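Local coordinates for protein C-domain type II peptide synthetase (Streptomyces globisporus, PDB 4ZNM) that belongs to the condensation-domain family of peptide synthetases, as a type II protein in which the domain forms a separate chain, at residues Ser21-Met29 and Leu345-Glu353; Met272-Arg283 and Phe441-Leu449. All coordinates share one frame; numbering follows the deposited sequence.

Contact 1 of 2, residues Ser21-Met29 and Leu345-Glu353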
loop_
_atom_site.group_PDB
_atom_site.type_symbol
_atom_site.label_atom_id
_atom_site.label_comp_id
_atom_site.label_asym_id
_atom_site.label_seq_id
_atom_site.Cartn_x
_atom_site.Cartn_y
_atom_site.Cartn_z
ATOM N N SER A 21 4.275 14.128 -9.692
ATOM C CA SER A 21 3.819 12.972 -10.454
ATOM C C SER A 21 2.295 12.961 -10.565
ATOM O O SER A 21 1.615 13.640 -9.806
ATOM C CB SER A 21 4.270 11.696 -9.782
ATOM O OG SER A 21 3.647 11.556 -8.508
ATOM N N PHE A 22 1.754 12.157 -11.481
ATOM C CA PHE A 22 0.323 11.928 -11.533
ATOM C C PHE A 22 -0.187 11.375 -10.209
ATOM O O PHE A 22 -1.257 11.794 -9.723
ATOM C CB PHE A 22 -0.032 10.977 -12.682
ATOM C CG PHE A 22 0.100 11.586 -14.047
ATOM C CD1 PHE A 22 -0.246 12.910 -14.281
ATOM C CD2 PHE A 22 0.537 10.827 -15.112
ATOM C CE1 PHE A 22 -0.148 13.461 -15.536
ATOM C CE2 PHE A 22 0.642 11.378 -16.380
ATOM C CZ PHE A 22 0.293 12.694 -16.590
ATOM N N HIS A 23 0.575 10.485 -9.576
ATOM C CA HIS A 23 0.128 9.981 -8.312
ATOM C C HIS A 23 0.050 11.111 -7.278
ATOM O O HIS A 23 -0.872 11.168 -6.487
ATOM C CB HIS A 23 1.044 8.891 -7.796
ATOM C CG HIS A 23 0.663 8.403 -6.440
ATOM N ND1 HIS A 23 -0.529 7.750 -6.190
ATOM C CD2 HIS A 23 1.301 8.497 -5.246
ATOM C CE1 HIS A 23 -0.596 7.436 -4.907
ATOM N NE2 HIS A 23 0.500 7.874 -4.311
ATOM N N GLN A 24 1.044 11.976 -7.261
ATOM C CA GLN A 24 1.061 13.075 -6.302
ATOM C C GLN A 24 -0.099 14.068 -6.593
ATOM O O GLN A 24 -0.684 14.627 -5.664
ATOM C CB GLN A 24 2.427 13.754 -6.334
ATOM C CG GLN A 24 3.481 12.856 -5.648
ATOM C CD GLN A 24 4.920 13.274 -5.874
ATOM O OE1 GLN A 24 5.214 14.072 -6.757
ATOM N NE2 GLN A 24 5.839 12.686 -5.087
ATOM N N GLU A 25 -0.431 14.263 -7.865
ATOM C CA GLU A 25 -1.642 15.021 -8.246
ATOM C C GLU A 25 -2.921 14.416 -7.658
ATOM O O GLU A 25 -3.809 15.123 -7.155
ATOM C CB GLU A 25 -1.810 15.070 -9.767
ATOM C CG GLU A 25 -0.898 16.017 -10.477
ATOM C CD GLU A 25 -1.175 16.102 -11.983
ATOM O OE1 GLU A 25 -2.176 15.523 -12.497
ATOM O OE2 GLU A 25 -0.356 16.764 -12.650
ATOM N N PHE A 26 -3.025 13.101 -7.764
ATOM C CA PHE A 26 -4.134 12.387 -7.149
ATOM C C PHE A 26 -4.171 12.706 -5.654
ATOM O O PHE A 26 -5.215 13.023 -5.126
ATOM C CB PHE A 26 -4.003 10.878 -7.422
ATOM C CG PHE A 26 -4.820 10.004 -6.512
ATOM C CD1 PHE A 26 -6.149 9.779 -6.754
ATOM C CD2 PHE A 26 -4.236 9.381 -5.433
ATOM C CE1 PHE A 26 -6.864 8.966 -5.935
ATOM C CE2 PHE A 26 -4.965 8.576 -4.606
ATOM C CZ PHE A 26 -6.268 8.360 -4.862
ATOM N N LEU A 27 -3.033 12.664 -4.972
ATOM C CA LEU A 27 -3.012 12.968 -3.538
ATOM C C LEU A 27 -3.485 14.416 -3.232
ATOM O O LEU A 27 -4.132 14.643 -2.222
ATOM C CB LEU A 27 -1.599 12.733 -2.956
ATOM C CG LEU A 27 -1.091 11.254 -3.041
ATOM C CD1 LEU A 27 0.335 11.110 -2.587
ATOM C CD2 LEU A 27 -1.961 10.333 -2.229
ATOM N N CYS A 28 -3.130 15.370 -4.094
ATOM C CA CYS A 28 -3.619 16.752 -3.963
ATOM C C CYS A 28 -5.135 16.823 -3.862
ATOM O O CYS A 28 -5.669 17.694 -3.176
ATOM C CB CYS A 28 -3.170 17.615 -5.132
ATOM S SG CYS A 28 -1.436 18.040 -5.057
HETATM N N MSE A 29 -5.823 15.896 -4.522
HETATM C CA MSE A 29 -7.273 15.912 -4.496
HETATM C C MSE A 29 -7.760 15.663 -3.059
HETATM O O MSE A 29 -8.901 16.002 -2.728
HETATM C CB MSE A 29 -7.871 14.862 -5.450
HETATM C CG MSE A 29 -7.467 15.014 -6.917
HETATM SE SE MSE A 29 -8.117 13.536 -8.110
HETATM C CE MSE A 29 -9.805 13.328 -7.291
ATOM N N LEU A 345 -5.358 4.200 -17.017
ATOM C CA LEU A 345 -4.898 5.587 -17.068
ATOM C C LEU A 345 -4.580 6.158 -15.693
ATOM O O LEU A 345 -5.227 5.793 -14.704
ATOM C CB LEU A 345 -5.972 6.467 -17.716
ATOM C CG LEU A 345 -6.323 6.229 -19.193
ATOM C CD1 LEU A 345 -7.477 7.129 -19.563
ATOM C CD2 LEU A 345 -5.118 6.495 -20.100
ATOM N N PRO A 346 -3.632 7.103 -15.634
ATOM C CA PRO A 346 -3.450 7.821 -14.368
ATOM C C PRO A 346 -4.760 8.460 -13.944
ATOM O O PRO A 346 -5.354 9.223 -14.728
ATOM C CB PRO A 346 -2.396 8.888 -14.692
ATOM C CG PRO A 346 -1.918 8.595 -16.086
ATOM C CD PRO A 346 -2.939 7.768 -16.752
ATOM N N PHE A 347 -5.195 8.174 -12.718
ATOM C CA PHE A 347 -6.525 8.560 -12.294
ATOM C C PHE A 347 -6.776 10.071 -12.397
ATOM O O PHE A 347 -7.881 10.480 -12.720
ATOM C CB PHE A 347 -6.789 8.089 -10.859
ATOM C CG PHE A 347 -8.226 8.248 -10.433
ATOM C CD1 PHE A 347 -8.584 9.176 -9.490
ATOM C CD2 PHE A 347 -9.219 7.468 -10.991
ATOM C CE1 PHE A 347 -9.916 9.324 -9.088
ATOM C CE2 PHE A 347 -10.540 7.610 -10.592
ATOM C CZ PHE A 347 -10.881 8.541 -9.645
ATOM N N SER A 348 -5.768 10.897 -12.119
ATOM C CA SER A 348 -5.953 12.348 -12.149
ATOM C C SER A 348 -6.310 12.834 -13.565
ATOM O O SER A 348 -6.971 13.862 -13.722
ATOM C CB SER A 348 -4.696 13.069 -11.640
ATOM O OG SER A 348 -3.638 12.886 -12.560
ATOM N N ARG A 349 -5.920 12.066 -14.578
ATOM C CA ARG A 349 -6.314 12.329 -15.966
ATOM C C ARG A 349 -7.644 11.679 -16.375
ATOM O O ARG A 349 -8.316 12.132 -17.301
ATOM C CB ARG A 349 -5.213 11.840 -16.925
ATOM C CG ARG A 349 -3.947 12.703 -16.913
ATOM C CD ARG A 349 -4.208 14.144 -17.378
ATOM N NE ARG A 349 -3.042 15.006 -17.166
ATOM C CZ ARG A 349 -2.075 15.211 -18.060
ATOM N NH1 ARG A 349 -1.057 16.014 -17.760
ATOM N NH2 ARG A 349 -2.114 14.610 -19.247
ATOM N N LEU A 350 -8.002 10.598 -15.706
ATOM C CA LEU A 350 -9.242 9.906 -16.014
ATOM C C LEU A 350 -10.442 10.627 -15.393
ATOM O O LEU A 350 -11.462 10.771 -16.025
ATOM C CB LEU A 350 -9.184 8.468 -15.515
ATOM C CG LEU A 350 -10.502 7.686 -15.469
ATOM C CD1 LEU A 350 -11.143 7.707 -16.841
ATOM C CD2 LEU A 350 -10.307 6.259 -15.010
ATOM N N ILE A 351 -10.325 11.074 -14.149
ATOM C CA ILE A 351 -11.503 11.497 -13.404
ATOM C C ILE A 351 -12.228 12.702 -14.051
ATOM O O ILE A 351 -13.448 12.773 -13.998
ATOM C CB ILE A 351 -11.144 11.783 -11.929
ATOM C CG1 ILE A 351 -12.382 12.192 -11.156
ATOM C CG2 ILE A 351 -10.070 12.835 -11.802
ATOM C CD1 ILE A 351 -13.310 11.067 -10.891
ATOM N N PRO A 352 -11.499 13.626 -14.695
ATOM C CA PRO A 352 -12.264 14.724 -15.303
ATOM C C PRO A 352 -13.182 14.234 -16.426
ATOM O O PRO A 352 -14.127 14.932 -16.768
ATOM C CB PRO A 352 -11.175 15.663 -15.858
ATOM C CG PRO A 352 -9.897 15.215 -15.221
ATOM C CD PRO A 352 -10.069 13.736 -15.003
ATOM N N GLU A 353 -12.905 13.050 -16.975
ATOM C CA GLU A 353 -13.732 12.442 -18.016
ATOM C C GLU A 353 -15.007 11.834 -17.450
ATOM O O GLU A 353 -15.991 11.691 -18.155
ATOM C CB GLU A 353 -12.953 11.352 -18.763
ATOM C CG GLU A 353 -11.692 11.863 -19.459
ATOM C CD GLU A 353 -11.990 12.836 -20.594
ATOM O OE1 GLU A 353 -12.820 12.507 -21.476
ATOM O OE2 GLU A 353 -11.396 13.934 -20.600
HETATM O O HOH W 1 -3.259 10.059 -10.924
#

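Contact 2 of 2, residues Met272-Arg283 and Phe441-Leu449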
loop_
_atom_site.group_PDB
_atom_site.type_symbol
_atom_site.label_atom_id
_atom_site.label_comp_id
_atom_site.label_asym_id
_atom_site.label_seq_id
_atom_site.Cartn_x
_atom_site.Cartn_y
_atom_site.Cartn_z
HETATM N N MSE A 272 -10.360 -12.893 -3.956
HETATM C CA MSE A 272 -10.609 -12.127 -2.742
HETATM C C MSE A 272 -11.376 -10.812 -3.050
HETATM O O MSE A 272 -12.268 -10.401 -2.289
HETATM C CB MSE A 272 -9.279 -11.868 -2.015
HETATM C CG MSE A 272 -8.669 -13.224 -1.385
HETATM SE SE MSE A 272 -7.085 -12.764 -0.490
HETATM C CE MSE A 272 -7.885 -12.014 1.120
ATOM N N PHE A 273 -11.095 -10.214 -4.200
ATOM C CA PHE A 273 -11.839 -9.037 -4.639
ATOM C C PHE A 273 -13.286 -9.409 -4.928
ATOM O O PHE A 273 -14.201 -8.734 -4.459
ATOM C CB PHE A 273 -11.195 -8.389 -5.889
ATOM C CG PHE A 273 -11.837 -7.074 -6.283
ATOM C CD1 PHE A 273 -11.515 -5.909 -5.619
ATOM C CD2 PHE A 273 -12.743 -7.003 -7.302
ATOM C CE1 PHE A 273 -12.097 -4.702 -5.970
ATOM C CE2 PHE A 273 -13.332 -5.799 -7.656
ATOM C CZ PHE A 273 -13.008 -4.655 -6.989
ATOM N N ALA A 274 -13.503 -10.487 -5.684
ATOM C CA ALA A 274 -14.869 -11.009 -5.899
ATOM C C ALA A 274 -15.634 -11.181 -4.605
ATOM O O ALA A 274 -16.813 -10.817 -4.524
ATOM C CB ALA A 274 -14.830 -12.346 -6.635
ATOM N N ALA A 275 -14.994 -11.791 -3.602
ATOM C CA ALA A 275 -15.652 -11.992 -2.313
ATOM C C ALA A 275 -16.023 -10.639 -1.687
ATOM O O ALA A 275 -17.040 -10.521 -0.995
ATOM C CB ALA A 275 -14.775 -12.776 -1.366
ATOM N N TYR A 276 -15.191 -9.630 -1.901
ATOM C CA TYR A 276 -15.497 -8.280 -1.370
ATOM C C TYR A 276 -16.755 -7.724 -2.038
ATOM O O TYR A 276 -17.615 -7.103 -1.397
ATOM C CB TYR A 276 -14.320 -7.330 -1.581
ATOM C CG TYR A 276 -14.485 -6.013 -0.879
ATOM C CD1 TYR A 276 -14.763 -5.976 0.472
ATOM C CD2 TYR A 276 -14.367 -4.811 -1.563
ATOM C CE1 TYR A 276 -14.919 -4.794 1.131
ATOM C CE2 TYR A 276 -14.503 -3.603 -0.895
ATOM C CZ TYR A 276 -14.764 -3.615 0.459
ATOM O OH TYR A 276 -14.917 -2.456 1.173
ATOM N N GLN A 277 -16.872 -7.968 -3.331
ATOM C CA GLN A 277 -18.044 -7.511 -4.062
ATOM C C GLN A 277 -19.287 -8.193 -3.547
ATOM O O GLN A 277 -20.347 -7.549 -3.372
ATOM C CB GLN A 277 -17.875 -7.760 -5.551
ATOM C CG GLN A 277 -16.763 -6.942 -6.125
ATOM C CD GLN A 277 -16.696 -7.009 -7.620
ATOM O OE1 GLN A 277 -17.296 -6.193 -8.319
ATOM N NE2 GLN A 277 -15.953 -7.967 -8.124
ATOM N N VAL A 278 -19.172 -9.491 -3.293
ATOM C CA VAL A 278 -20.286 -10.242 -2.729
ATOM C C VAL A 278 -20.663 -9.632 -1.379
ATOM O O VAL A 278 -21.840 -9.441 -1.079
ATOM C CB VAL A 278 -19.968 -11.747 -2.609
ATOM C CG1 VAL A 278 -21.065 -12.497 -1.889
ATOM C CG2 VAL A 278 -19.837 -12.360 -3.981
ATOM N N LEU A 279 -19.665 -9.329 -0.565
ATOM C CA LEU A 279 -19.913 -8.722 0.739
ATOM C C LEU A 279 -20.636 -7.380 0.598
ATOM O O LEU A 279 -21.591 -7.136 1.300
ATOM C CB LEU A 279 -18.611 -8.489 1.493
ATOM C CG LEU A 279 -18.716 -7.765 2.848
ATOM C CD1 LEU A 279 -19.435 -8.625 3.880
ATOM C CD2 LEU A 279 -17.352 -7.400 3.333
ATOM N N LEU A 280 -20.173 -6.516 -0.300
ATOM C CA LEU A 280 -20.826 -5.224 -0.491
ATOM C C LEU A 280 -22.239 -5.345 -1.054
ATOM O O LEU A 280 -23.123 -4.557 -0.708
ATOM C CB LEU A 280 -20.000 -4.344 -1.408
ATOM C CG LEU A 280 -18.631 -3.935 -0.856
ATOM C CD1 LEU A 280 -17.875 -3.095 -1.854
ATOM C CD2 LEU A 280 -18.725 -3.212 0.453
ATOM N N HIS A 281 -22.461 -6.317 -1.932
ATOM C CA HIS A 281 -23.813 -6.581 -2.371
ATOM C C HIS A 281 -24.694 -6.950 -1.194
ATOM O O HIS A 281 -25.819 -6.445 -1.059
ATOM C CB HIS A 281 -23.875 -7.708 -3.397
ATOM C CG HIS A 281 -25.251 -8.248 -3.568
ATOM N ND1 HIS A 281 -26.233 -7.558 -4.240
ATOM C CD2 HIS A 281 -25.834 -9.370 -3.091
ATOM C CE1 HIS A 281 -27.353 -8.257 -4.207
ATOM N NE2 HIS A 281 -27.138 -9.356 -3.508
ATOM N N ARG A 282 -24.212 -7.849 -0.347
ATOM C CA ARG A 282 -24.982 -8.227 0.825
ATOM C C ARG A 282 -25.176 -7.043 1.809
ATOM O O ARG A 282 -26.215 -6.918 2.455
ATOM C CB ARG A 282 -24.307 -9.402 1.522
ATOM C CG ARG A 282 -24.923 -10.750 1.160
ATOM C CD ARG A 282 -23.953 -11.756 0.637
ATOM N NE ARG A 282 -23.652 -12.774 1.636
ATOM C CZ ARG A 282 -23.379 -14.048 1.356
ATOM N NH1 ARG A 282 -23.107 -14.895 2.340
ATOM N NH2 ARG A 282 -23.378 -14.481 0.097
ATOM N N ARG A 283 -24.178 -6.181 1.925
ATOM C CA ARG A 283 -24.256 -5.050 2.850
ATOM C C ARG A 283 -25.133 -3.899 2.310
ATOM O O ARG A 283 -25.870 -3.278 3.073
ATOM C CB ARG A 283 -22.831 -4.561 3.167
ATOM C CG ARG A 283 -22.692 -3.684 4.409
ATOM C CD ARG A 283 -21.249 -3.237 4.592
ATOM N NE ARG A 283 -21.059 -2.294 5.702
ATOM C CZ ARG A 283 -20.801 -2.651 6.965
ATOM N NH1 ARG A 283 -20.714 -3.941 7.302
ATOM N NH2 ARG A 283 -20.637 -1.711 7.901
ATOM N N PHE A 441 -17.168 -5.743 10.113
ATOM C CA PHE A 441 -17.010 -5.696 8.670
ATOM C C PHE A 441 -15.971 -6.746 8.244
ATOM O O PHE A 441 -16.199 -7.510 7.333
ATOM C CB PHE A 441 -16.593 -4.282 8.291
ATOM C CG PHE A 441 -16.659 -3.951 6.832
ATOM C CD1 PHE A 441 -17.586 -4.524 5.988
ATOM C CD2 PHE A 441 -15.794 -2.993 6.319
ATOM C CE1 PHE A 441 -17.634 -4.156 4.638
ATOM C CE2 PHE A 441 -15.837 -2.620 4.981
ATOM C CZ PHE A 441 -16.748 -3.212 4.132
ATOM N N LEU A 442 -14.826 -6.765 8.929
ATOM C CA LEU A 442 -13.757 -7.709 8.648
ATOM C C LEU A 442 -14.203 -9.146 8.879
ATOM O O LEU A 442 -13.912 -10.036 8.082
ATOM C CB LEU A 442 -12.532 -7.366 9.524
ATOM C CG LEU A 442 -11.394 -8.365 9.542
ATOM C CD1 LEU A 442 -10.885 -8.583 8.141
ATOM C CD2 LEU A 442 -10.318 -7.794 10.434
ATOM N N ALA A 443 -14.921 -9.380 9.971
ATOM C CA ALA A 443 -15.359 -10.737 10.272
ATOM C C ALA A 443 -16.387 -11.221 9.244
ATOM O O ALA A 443 -16.395 -12.397 8.893
ATOM C CB ALA A 443 -15.920 -10.817 11.666
ATOM N N ASP A 444 -17.240 -10.314 8.764
ATOM C CA ASP A 444 -18.203 -10.627 7.703
ATOM C C ASP A 444 -17.494 -10.989 6.398
ATOM O O ASP A 444 -17.917 -11.891 5.660
ATOM C CB ASP A 444 -19.141 -9.445 7.438
ATOM C CG ASP A 444 -20.111 -9.171 8.587
ATOM O OD1 ASP A 444 -20.285 -10.025 9.486
ATOM O OD2 ASP A 444 -20.704 -8.073 8.583
ATOM N N TYR A 445 -16.440 -10.251 6.090
ATOM C CA TYR A 445 -15.651 -10.543 4.892
ATOM C C TYR A 445 -15.012 -11.938 4.974
ATOM O O TYR A 445 -15.070 -12.700 4.009
ATOM C CB TYR A 445 -14.546 -9.489 4.643
ATOM C CG TYR A 445 -13.649 -9.875 3.476
ATOM C CD1 TYR A 445 -14.074 -9.722 2.166
ATOM C CD2 TYR A 445 -12.413 -10.438 3.685
ATOM C CE1 TYR A 445 -13.294 -10.104 1.085
ATOM C CE2 TYR A 445 -11.609 -10.838 2.604
ATOM C CZ TYR A 445 -12.057 -10.673 1.304
ATOM O OH TYR A 445 -11.263 -11.059 0.226
ATOM N N LEU A 446 -14.408 -12.287 6.101
ATOM C CA LEU A 446 -13.716 -13.574 6.177
ATOM C C LEU A 446 -14.714 -14.726 6.073
ATOM O O LEU A 446 -14.409 -15.794 5.503
ATOM C CB LEU A 446 -12.886 -13.686 7.471
ATOM C CG LEU A 446 -11.686 -12.743 7.458
ATOM C CD1 LEU A 446 -10.954 -12.705 8.827
ATOM C CD2 LEU A 446 -10.706 -13.115 6.346
ATOM N N ASP A 447 -15.911 -14.500 6.594
ATOM C CA ASP A 447 -16.977 -15.501 6.506
ATOM C C ASP A 447 -17.489 -15.630 5.054
ATOM O O ASP A 447 -17.689 -16.739 4.560
ATOM C CB ASP A 447 -18.141 -15.140 7.457
ATOM C CG ASP A 447 -19.249 -16.184 7.452
ATOM O OD1 ASP A 447 -19.028 -17.271 8.031
ATOM O OD2 ASP A 447 -20.330 -15.906 6.872
ATOM N N VAL A 448 -17.699 -14.505 4.371
ATOM C CA VAL A 448 -18.141 -14.546 2.967
ATOM C C VAL A 448 -17.115 -15.330 2.141
ATOM O O VAL A 448 -17.467 -16.246 1.375
ATOM C CB VAL A 448 -18.341 -13.131 2.403
ATOM C CG1 VAL A 448 -18.343 -13.130 0.877
ATOM C CG2 VAL A 448 -19.635 -12.548 2.916
ATOM N N LEU A 449 -15.841 -14.979 2.326
ATOM C CA LEU A 449 -14.751 -15.602 1.565
ATOM C C LEU A 449 -14.706 -17.104 1.814
ATOM O O LEU A 449 -14.572 -17.890 0.882
ATOM C CB LEU A 449 -13.400 -14.963 1.927
ATOM C CG LEU A 449 -12.154 -15.558 1.307
ATOM C CD1 LEU A 449 -12.204 -15.408 -0.200
ATOM C CD2 LEU A 449 -10.911 -14.877 1.864
#

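Contact 1 of 2, residues Ser21-Met29 and Leu345-Glu353
The ring of Phe22 lies alongside the ring of Pro346, the two side chains pointing the same way, with Phe22 CD2 3.5 Å from Pro346 CG. Its far end runs into Arg349: Phe22 CE1 sits over one face of the guanidinium, 3.5 Å from Arg349 NH1, and the two planes stand 71° apart, so the ring meets the flat cation with its rim and the two do not stack. Arg349 CG, set beside the backbone N (chi1 -72°), lies over a face of the Phe22 ring, and a bend at chi2 carries the guanidinium on to the ring's rim. Arg201, from helix 193-203, lies near Arg349 as a like charge and forms a salt bridge with Glu25 OE2.

That leaves Glu25 OE1 for Ser348, whose OG donates to it over 3.0 Å, on the anti side and 27° out of the carboxylate plane. The carboxylate is thus gripped at both oxygens, from two different helices. What meets here are two short helices far apart in sequence, 22-28 near the start of the condensation-domain chain and 347-350 much later. Each has its own start: Ser21 and Gln24 close a capping box, Gln24 N donating to Ser21 OG while Ser21 N donates to Gln24 OE1, and Pro346 is the N-cap residue of the other helix. A water sits between the backbones, accepting from Ser348 N at 2.9 Å and giving a weak bond to Phe22 O.

On the other flank the contact turns apolar. Phe26 CD1 approaches Phe347 CD1 to 3.7 Å, the two rings crossing obliquely, and Phe313 meets both rings. Selenomethionine Met29 reaches across beyond them, its SE 4.2 Å from Ile351 CG2; Met358 touches both of these side chains.

Contact 2 of 2, residues Met272-Arg283 and Phe441-Leu449
Helices 272-283 and 441-449 cross at 118° between their N-to-C directions, their axes 9.0 Å apart at closest approach, and the closest CA atoms across the pair are those of Ala275 and Leu449, 5.4 Å apart. The interlock is knobs-into-holes from both sides. Leu279 drops among Phe441, Asp444, Tyr445 and Val448; its CD2 lies 3.5 Å from Phe441 CE1, while its other branch, CD1, rests on Asp444 CB. In return Val448 fits among Ala275, Val278, Leu279 and Arg282, with CG1 against Val278 CG1 and CG2 toward Leu279.

Tyr445 swings its ring along the first helix, CG opposite the backbone N (chi1 174°), until OH donates to Met272 O at 2.8 Å. The hydroxyl comes from above the carbonyl plane, and Tyr276 N takes the same oxygen from the opposite face, so the helical bond is kept. Ala275 CB lies 3.9 Å from Tyr445 CE1.

At the exposed end Arg283, extended from CG to NE, brings its guanidinium against the Phe441 ring in an off-centre cation-pi contact, CZ 4.5 Å from the ring centroid. The CZ edge of Phe441 meets the hydroxyl of Tyr276, which is hydrogen-bonded to Ser369. Trp412, on strand 410-416, packs edge-to-face against Phe441 and Tyr276, and helix 268-284 also touches strand 288-295 and helix 326-335.

In the fold
Contact 1 and contact 2 share no helix, and their centres are about 28 Å apart, with nearest atoms about 13 Å from each other. Contact 2 is the buried one: long helices interlock through aliphatic and aromatic side chains beside the strand that carries Trp412, with charged side chains at its rim. Contact 1 is only partly buried and smaller, 410 Å² against 685 Å², and joins two short helices with a mixture of rings, a serine-glutamate bond and a water. Strand 312-319 links their surroundings: it touches Phe347 and Leu350 of segment 345-353, and, on the side of helix 268-284 turned from helix 435-454, Phe273 and Gln277.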